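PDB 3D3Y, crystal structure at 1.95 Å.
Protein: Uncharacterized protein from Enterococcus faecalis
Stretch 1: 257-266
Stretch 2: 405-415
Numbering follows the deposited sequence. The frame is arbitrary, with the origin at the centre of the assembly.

Stretch 1 (257-266) LNLAYNTDIY
Stretch 2 (405-415) EVAKRLELQAI

How do the two stretches pair? Strand 257-262 runs antiparallel to strand 411-415, their N-to-C directions 136° apart. Leu410 leaves the helix ending at Arg409 (phi/psi -54/136), and Glu411 begins the strand. Leu259 faces Ile415, Ala260 Ala414, Tyr261 Leu412 and Asn262 Glu411; a bulge at Gln413 (-129/-33) shifts the register by one.

Which backbone groups are satisfied across the pair? Ala260 N donates to Ala414 O at 2.9 Å, nearly straight at 168°. Ala260 O accepts twice, from Gln413 N at 2.8 Å and Ala414 N at 3.2 Å, because the bulge brings both amides to one carbonyl. Asn262 N donates to Glu411 O at 2.8 Å, and Glu411 N to Asn262 O at 3.0 Å.

What satisfies the polar groups near the turn? Water 1 lies 2.8 Å from Asn262 OD1 and 2.8 Å from Arg409 O and is placed to donate to each, linking the two stretches, though with further acceptors elsewhere in the structure its two protons cannot serve all of them at once. Asn262 ND2 is bonded elsewhere in the structure. Thr263 OG1 (chi1 p) accepts from Ile265 N at 3.1 Å. Arg409 NE bridges to Glu405 OE2 at 3.0 Å.

What encloses Tyr261? Its ring (chi1 m, chi2 -99°) lies between two leucines: Leu410 CD2 is 3.9 Å from the Tyr261 ring centroid over one face, Leu412 CD1 (chi1 t, chi2 p) 4.0 Å over the opposite face.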

# COMPACT_ATOMS: atom_id res chain seq x y z
N LEU A 257 11.84 12.47 15.44
CA LEU A 257 12.66 13.19 14.47
C LEU A 257 12.82 12.34 13.22
O LEU A 257 13.46 11.28 13.25
CB LEU A 257 14.03 13.58 15.10
CG LEU A 257 15.06 14.26 14.16
CD1 LEU A 257 14.51 15.62 13.60
CD2 LEU A 257 16.42 14.45 14.87
N ASN A 258 12.23 12.81 12.12
CA ASN A 258 12.19 12.03 10.88
C ASN A 258 12.82 12.79 9.71
O ASN A 258 12.78 14.03 9.65
CB ASN A 258 10.74 11.67 10.51
CG ASN A 258 10.04 10.84 11.58
OD1 ASN A 258 10.67 10.15 12.39
ND2 ASN A 258 8.70 10.90 11.57
N LEU A 259 13.37 12.04 8.76
CA LEU A 259 14.11 12.63 7.62
C LEU A 259 13.67 11.91 6.36
O LEU A 259 13.51 10.68 6.37
CB LEU A 259 15.63 12.42 7.76
CG LEU A 259 16.44 13.04 8.90
CD1 LEU A 259 16.20 12.30 10.23
CD2 LEU A 259 17.88 12.96 8.53
N ALA A 260 13.52 12.67 5.29
CA ALA A 260 13.15 12.13 4.00
C ALA A 260 14.19 12.50 2.96
O ALA A 260 14.56 13.67 2.81
CB ALA A 260 11.79 12.66 3.57
N TYR A 261 14.60 11.49 2.19
CA TYR A 261 15.60 11.64 1.16
C TYR A 261 15.03 11.25 -0.19
O TYR A 261 14.26 10.30 -0.27
CB TYR A 261 16.72 10.63 1.42
CG TYR A 261 17.46 10.74 2.73
CD1 TYR A 261 18.70 11.37 2.80
CD2 TYR A 261 16.95 10.15 3.88
CE1 TYR A 261 19.39 11.44 4.00
CE2 TYR A 261 17.64 10.20 5.09
CZ TYR A 261 18.86 10.83 5.13
OH TYR A 261 19.53 10.85 6.32
N ASN A 262 15.42 11.96 -1.24
CA ASN A 262 15.11 11.56 -2.61
C ASN A 262 16.14 10.49 -3.02
O ASN A 262 17.35 10.69 -2.86
CB ASN A 262 15.18 12.78 -3.54
CG ASN A 262 14.81 12.46 -4.99
OD1 ASN A 262 15.58 11.84 -5.72
ND2 ASN A 262 13.65 12.90 -5.41
N THR A 263 15.67 9.35 -3.50
CA THR A 263 16.57 8.32 -3.99
C THR A 263 16.61 8.29 -5.50
O THR A 263 17.58 7.80 -6.07
CB THR A 263 16.13 6.92 -3.54
OG1 THR A 263 14.85 6.64 -4.12
CG2 THR A 263 16.04 6.81 -2.00
N ASP A 264 15.54 8.77 -6.13
CA ASP A 264 15.33 8.58 -7.56
C ASP A 264 15.50 7.10 -8.02
O ASP A 264 15.88 6.86 -9.15
CB ASP A 264 16.27 9.53 -8.31
CG ASP A 264 15.83 9.80 -9.75
OD1 ASP A 264 14.61 10.02 -9.98
OD2 ASP A 264 16.73 9.80 -10.63
N ILE A 265 15.23 6.12 -7.14
CA ILE A 265 15.34 4.72 -7.54
C ILE A 265 13.98 4.02 -7.46
O ILE A 265 13.32 4.07 -6.42
CB ILE A 265 16.38 3.95 -6.69
CG1 ILE A 265 17.81 4.52 -6.91
CG2 ILE A 265 16.36 2.45 -7.01
CD1 ILE A 265 18.76 4.12 -5.78
N TYR A 266 13.61 3.33 -8.54
CA TYR A 266 12.26 2.78 -8.68
C TYR A 266 12.28 1.30 -8.94
O TYR A 266 13.31 0.74 -9.34
CB TYR A 266 11.47 3.50 -9.79
CG TYR A 266 11.22 4.95 -9.41
CD1 TYR A 266 10.00 5.33 -8.85
CD2 TYR A 266 12.20 5.92 -9.58
CE1 TYR A 266 9.77 6.65 -8.46
CE2 TYR A 266 11.99 7.25 -9.20
CZ TYR A 266 10.78 7.60 -8.65
OH TYR A 266 10.55 8.91 -8.27
N GLU A 405 27.31 3.79 -4.38
CA GLU A 405 26.61 4.61 -5.39
C GLU A 405 25.15 4.99 -4.97
O GLU A 405 24.74 6.14 -5.14
CB GLU A 405 26.65 3.93 -6.77
CG GLU A 405 25.94 4.66 -7.90
CD GLU A 405 26.51 6.06 -8.15
OE1 GLU A 405 27.72 6.29 -7.88
OE2 GLU A 405 25.73 6.92 -8.64
N VAL A 406 24.38 4.04 -4.45
CA VAL A 406 23.04 4.32 -3.91
C VAL A 406 23.18 5.41 -2.82
O VAL A 406 22.44 6.40 -2.82
CB VAL A 406 22.38 3.02 -3.34
CG1 VAL A 406 21.16 3.34 -2.44
CG2 VAL A 406 21.97 2.10 -4.50
N ALA A 407 24.15 5.24 -1.94
CA ALA A 407 24.36 6.21 -0.83
C ALA A 407 24.70 7.61 -1.36
O ALA A 407 24.23 8.63 -0.81
CB ALA A 407 25.45 5.71 0.10
N LYS A 408 25.50 7.67 -2.42
CA LYS A 408 25.85 8.97 -3.03
C LYS A 408 24.67 9.62 -3.74
O LYS A 408 24.56 10.84 -3.78
CB LYS A 408 27.05 8.84 -3.99
CG LYS A 408 28.39 8.64 -3.27
CD LYS A 408 29.50 8.23 -4.26
CE LYS A 408 30.79 7.90 -3.51
NZ LYS A 408 31.76 7.21 -4.42
N ARG A 409 23.78 8.80 -4.31
CA ARG A 409 22.57 9.31 -5.00
C ARG A 409 21.55 9.90 -4.05
O ARG A 409 20.80 10.80 -4.41
CB ARG A 409 21.90 8.19 -5.76
CG ARG A 409 22.62 7.89 -7.04
CD ARG A 409 22.04 6.67 -7.73
NE ARG A 409 22.84 6.35 -8.92
CZ ARG A 409 22.34 6.18 -10.14
NH1 ARG A 409 21.02 6.28 -10.35
NH2 ARG A 409 23.16 5.90 -11.14
N LEU A 410 21.50 9.35 -2.84
CA LEU A 410 20.60 9.79 -1.79
C LEU A 410 20.77 11.26 -1.57
O LEU A 410 21.89 11.73 -1.49
CB LEU A 410 20.98 9.10 -0.49
CG LEU A 410 19.82 8.66 0.37
CD1 LEU A 410 19.29 7.44 -0.34
CD2 LEU A 410 20.28 8.28 1.76
N GLU A 411 19.67 11.99 -1.44
CA GLU A 411 19.74 13.42 -1.22
C GLU A 411 18.69 13.83 -0.20
O GLU A 411 17.50 13.73 -0.47
CB GLU A 411 19.48 14.16 -2.53
CG GLU A 411 19.56 15.64 -2.42
CD GLU A 411 20.99 16.18 -2.48
OE1 GLU A 411 21.19 17.35 -2.09
OE2 GLU A 411 21.91 15.44 -2.92
N LEU A 412 19.14 14.31 0.96
CA LEU A 412 18.21 14.76 2.02
C LEU A 412 17.38 15.92 1.52
O LEU A 412 17.90 16.82 0.83
CB LEU A 412 18.97 15.10 3.31
CG LEU A 412 18.19 15.55 4.55
CD1 LEU A 412 17.13 14.50 4.93
CD2 LEU A 412 19.14 15.84 5.73
N GLN A 413 16.07 15.87 1.81
CA GLN A 413 15.11 16.85 1.30
C GLN A 413 14.21 17.48 2.36
O GLN A 413 13.82 18.65 2.24
CB GLN A 413 14.23 16.23 0.20
CG GLN A 413 15.00 15.94 -1.15
CD GLN A 413 15.40 17.20 -1.90
OE1 GLN A 413 16.47 17.81 -1.65
NE2 GLN A 413 14.55 17.62 -2.83
N ALA A 414 13.87 16.73 3.40
CA ALA A 414 12.94 17.24 4.39
C ALA A 414 13.25 16.63 5.74
O ALA A 414 13.71 15.50 5.83
CB ALA A 414 11.48 16.97 3.95
N ILE A 415 13.03 17.41 6.80
CA ILE A 415 13.20 16.92 8.15
C ILE A 415 11.95 17.37 8.90
O ILE A 415 11.59 18.56 8.87
CB ILE A 415 14.41 17.60 8.87
CG1 ILE A 415 15.74 17.22 8.22
CG2 ILE A 415 14.39 17.29 10.40
CD1 ILE A 415 16.87 18.13 8.63
O HOH W 1 18.40 11.57 -5.70